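Local coordinates for galacto-N-biose/lacto-N-biose I transporter substrate-binding protein (Bifidobacterium longum, PDB 2Z8F) that binds lacto-N-biose- and galacto-N-biose-type sugars, here lacto-N-tetraose, and probably delivers them to an ABC transporter for uptake, at residues I18-L24 / Q48-F54. Residues are numbered along the deposited sequence; the frame is centred on the assembly and turned at random.
With NAG (2-acetamido-2-deoxy-beta-D-glucopyranose), chain C; GAL (beta-D-galactopyranose), chain B.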
loop_
_atom_site.group_PDB
_atom_site.type_symbol
_atom_site.label_atom_id
_atom_site.label_comp_id
_atom_site.label_asym_id
_atom_site.label_seq_id
_atom_site.Cartn_x
_atom_site.Cartn_y
_atom_site.Cartn_z
ATOM N N ILE A 18 4.551 -24.136 12.020
ATOM C CA ILE A 18 3.763 -22.982 11.573
ATOM C C ILE A 18 4.096 -22.706 10.111
ATOM O O ILE A 18 5.252 -22.812 9.704
ATOM C CB ILE A 18 4.174 -21.716 12.421
ATOM C CG1 ILE A 18 3.865 -21.941 13.901
ATOM C CG2 ILE A 18 3.534 -20.390 11.885
ATOM C CD1 ILE A 18 2.431 -22.326 14.182
ATOM N N THR A 19 3.089 -22.362 9.313
ATOM C CA THR A 19 3.337 -21.893 7.960
ATOM C C THR A 19 2.945 -20.436 7.845
ATOM O O THR A 19 1.969 -20.014 8.483
ATOM C CB THR A 19 2.566 -22.691 6.918
ATOM O OG1 THR A 19 1.204 -22.882 7.343
ATOM C CG2 THR A 19 3.230 -24.047 6.741
ATOM N N TYR A 20 3.736 -19.687 7.077
ATOM C CA TYR A 20 3.526 -18.239 6.817
ATOM C C TYR A 20 3.644 -17.990 5.310
ATOM O O TYR A 20 4.718 -18.215 4.722
ATOM C CB TYR A 20 4.577 -17.434 7.601
ATOM C CG TYR A 20 4.710 -15.945 7.291
ATOM C CD1 TYR A 20 3.625 -15.177 6.856
ATOM C CD2 TYR A 20 5.928 -15.295 7.492
ATOM C CE1 TYR A 20 3.768 -13.802 6.614
ATOM C CE2 TYR A 20 6.083 -13.940 7.241
ATOM C CZ TYR A 20 5.014 -13.198 6.790
ATOM O OH TYR A 20 5.259 -11.858 6.550
ATOM N N MET A 21 2.540 -17.561 4.686
ATOM C CA MET A 21 2.533 -17.166 3.278
ATOM C C MET A 21 2.538 -15.640 3.211
ATOM O O MET A 21 1.719 -14.969 3.859
ATOM C CB MET A 21 1.310 -17.696 2.532
ATOM C CG MET A 21 1.379 -17.400 1.039
ATOM S SD MET A 21 -0.109 -17.857 0.097
ATOM C CE MET A 21 -1.385 -17.827 1.314
ATOM N N HIS A 22 3.478 -15.102 2.458
ATOM C CA HIS A 22 3.612 -13.655 2.360
ATOM C C HIS A 22 3.676 -13.235 0.884
ATOM O O HIS A 22 3.866 -14.088 -0.028
ATOM C CB HIS A 22 4.888 -13.208 3.071
ATOM C CG HIS A 22 6.141 -13.670 2.385
ATOM N ND1 HIS A 22 6.710 -12.990 1.334
ATOM C CD2 HIS A 22 6.898 -14.781 2.570
ATOM C CE1 HIS A 22 7.779 -13.648 0.907
ATOM N NE2 HIS A 22 7.913 -14.743 1.642
ATOM N N ARG A 23 3.554 -11.935 0.641
ATOM C CA ARG A 23 3.791 -11.406 -0.690
ATOM C C ARG A 23 4.797 -10.239 -0.659
ATOM O O ARG A 23 4.657 -9.237 -1.364
ATOM C CB ARG A 23 2.489 -11.098 -1.434
ATOM C CG ARG A 23 1.468 -10.260 -0.625
ATOM C CD ARG A 23 0.222 -9.997 -1.484
ATOM N NE ARG A 23 -0.848 -9.286 -0.780
ATOM C CZ ARG A 23 -0.994 -7.963 -0.745
ATOM N NH1 ARG A 23 -0.095 -7.157 -1.307
ATOM N NH2 ARG A 23 -2.073 -7.458 -0.117
ATOM N N LEU A 24 5.859 -10.412 0.138
ATOM C CA LEU A 24 6.958 -9.475 0.120
ATOM C C LEU A 24 7.834 -9.722 -1.106
ATOM O O LEU A 24 7.887 -10.871 -1.587
ATOM C CB LEU A 24 7.771 -9.553 1.433
ATOM C CG LEU A 24 6.924 -9.240 2.698
ATOM C CD1 LEU A 24 7.764 -9.361 3.968
ATOM C CD2 LEU A 24 6.237 -7.873 2.648
ATOM N N GLN A 48 8.818 -24.217 14.620
ATOM C CA GLN A 48 9.476 -24.167 13.318
ATOM C C GLN A 48 8.541 -23.548 12.305
ATOM O O GLN A 48 7.380 -23.931 12.220
ATOM C CB GLN A 48 9.880 -25.593 12.906
ATOM C CG GLN A 48 11.040 -26.142 13.736
ATOM C CD GLN A 48 12.342 -25.458 13.420
ATOM O OE1 GLN A 48 12.949 -25.690 12.363
ATOM N NE2 GLN A 48 12.789 -24.595 14.327
ATOM N N VAL A 49 9.062 -22.587 11.540
ATOM C CA VAL A 49 8.264 -21.823 10.601
ATOM C C VAL A 49 8.702 -22.051 9.156
ATOM O O VAL A 49 9.881 -21.905 8.824
ATOM C CB VAL A 49 8.341 -20.339 10.944
ATOM C CG1 VAL A 49 7.473 -19.506 9.958
ATOM C CG2 VAL A 49 7.862 -20.136 12.380
ATOM N N LYS A 50 7.728 -22.375 8.311
ATOM C CA LYS A 50 7.948 -22.493 6.869
ATOM C C LYS A 50 7.291 -21.290 6.186
ATOM O O LYS A 50 6.058 -21.177 6.153
ATOM C CB LYS A 50 7.372 -23.819 6.348
ATOM C CG LYS A 50 7.596 -24.080 4.872
ATOM C CD LYS A 50 7.342 -25.571 4.527
ATOM C CE LYS A 50 5.902 -26.024 4.839
ATOM N NZ LYS A 50 5.642 -27.454 4.429
ATOM N N ALA A 51 8.141 -20.411 5.663
ATOM C CA ALA A 51 7.718 -19.183 4.989
ATOM C C ALA A 51 7.785 -19.393 3.484
ATOM O O ALA A 51 8.801 -19.886 2.942
ATOM C CB ALA A 51 8.592 -17.999 5.397
ATOM N N THR A 52 6.699 -19.039 2.807
ATOM C CA THR A 52 6.664 -19.117 1.342
ATOM C C THR A 52 6.117 -17.819 0.753
ATOM O O THR A 52 5.240 -17.190 1.340
ATOM C CB THR A 52 5.823 -20.311 0.849
ATOM O OG1 THR A 52 4.514 -20.246 1.413
ATOM C CG2 THR A 52 6.447 -21.646 1.270
ATOM N N LYS A 53 6.675 -17.405 -0.383
ATOM C CA LYS A 53 6.151 -16.260 -1.121
ATOM C C LYS A 53 5.040 -16.729 -2.053
ATOM O O LYS A 53 5.226 -17.675 -2.841
ATOM C CB LYS A 53 7.276 -15.593 -1.916
ATOM C CG LYS A 53 6.825 -14.449 -2.790
ATOM C CD LYS A 53 8.025 -13.731 -3.411
ATOM C CE LYS A 53 7.642 -12.774 -4.516
ATOM N NZ LYS A 53 6.769 -11.673 -4.007
ATOM N N PHE A 54 3.896 -16.062 -1.983
ATOM C CA PHE A 54 2.791 -16.334 -2.896
ATOM C C PHE A 54 3.252 -16.207 -4.343
ATOM O O PHE A 54 3.838 -15.203 -4.728
ATOM C CB PHE A 54 1.614 -15.388 -2.622
ATOM C CG PHE A 54 0.466 -15.549 -3.585
ATOM C CD1 PHE A 54 -0.261 -16.740 -3.637
ATOM C CD2 PHE A 54 0.114 -14.504 -4.432
ATOM C CE1 PHE A 54 -1.331 -16.886 -4.543
ATOM C CE2 PHE A 54 -0.955 -14.643 -5.328
ATOM C CZ PHE A 54 -1.667 -15.839 -5.386
HETATM C C1 NAG C . -0.012 -4.294 -5.615
HETATM C C2 NAG C . 0.077 -4.384 -4.091
HETATM C C3 NAG C . 1.483 -4.144 -3.521
HETATM C C4 NAG C . 2.525 -4.969 -4.329
HETATM C C5 NAG C . 2.329 -4.642 -5.814
HETATM C C6 NAG C . 3.411 -5.285 -6.688
HETATM C C7 NAG C . -1.788 -3.836 -2.663
HETATM C C8 NAG C . -2.689 -2.751 -2.135
HETATM N N2 NAG C . -0.879 -3.414 -3.525
HETATM O O3 NAG C . 1.321 -4.538 -2.166
HETATM O O4 NAG C . 3.817 -4.571 -3.943
HETATM O O5 NAG C . 1.031 -5.075 -6.182
HETATM O O6 NAG C . 3.262 -6.681 -6.624
HETATM O O7 NAG C . -1.927 -4.989 -2.256
HETATM C C1 GAL B . 2.231 -3.913 -1.244
HETATM C C2 GAL B . 1.590 -3.990 0.139
HETATM C C3 GAL B . 2.580 -3.476 1.171
HETATM C C4 GAL B . 3.913 -4.244 1.065
HETATM C C5 GAL B . 4.464 -4.153 -0.361
HETATM C C6 GAL B . 5.717 -5.002 -0.569
HETATM O O2 GAL B . 0.443 -3.152 0.153
HETATM O O3 GAL B . 1.994 -3.627 2.436
HETATM O O4 GAL B . 3.639 -5.563 1.450
HETATM O O5 GAL B . 3.483 -4.621 -1.282
HETATM O O6 GAL B . 6.334 -4.630 -1.785
HETATM O O HOH W 1 9.752 -16.881 1.654
HETATM O O HOH W 2 5.910 -8.714 -3.873
#
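The imidazole of His22 lies across the backbone of Lys53, whose CA sits over one ring face, 3.8 Å from the centroid of the His22 ring. With CG held between its own backbone N and carbonyl carbon (chi1 67°), the ring folds over the neighbouring strand, and both nitrogens are used at its edge: ND1 takes the in-plane N-H of Leu24, NE2 meets a water. The side chains of Lys53 and His22 cross at about a right angle, and a bend at the last torsion (chi4 63°) turns Lys53 NZ back onto Leu24 O, 2.8 Å away, from above the carbonyl plane. Replacing His22 by an alanine is likely to leave Leu24 N without the ring acceptor and to uncover Lys53 CA. Beneath these side chains run parallel strands 16-22 and 47-53, joined by helix 33-43, a right-handed beta-alpha-beta crossover in the periplasmic-binding-protein fold, laced by six near-straight backbone hydrogen bonds, the first from Ile18 N to Gln48 O, the last from Phe54 N to His22 O. On the face bearing Met21 and Thr52, Met21 SD approaches the Phe54 ring obliquely, 3.9 Å from Phe54 CD1, a Met-aromatic contact. Past the strand end, the extended Arg23 reaches the sugar: NH1 makes weak hydrogen bonds to NAG O3 and O7, while NH2 forms a salt bridge with Glu84.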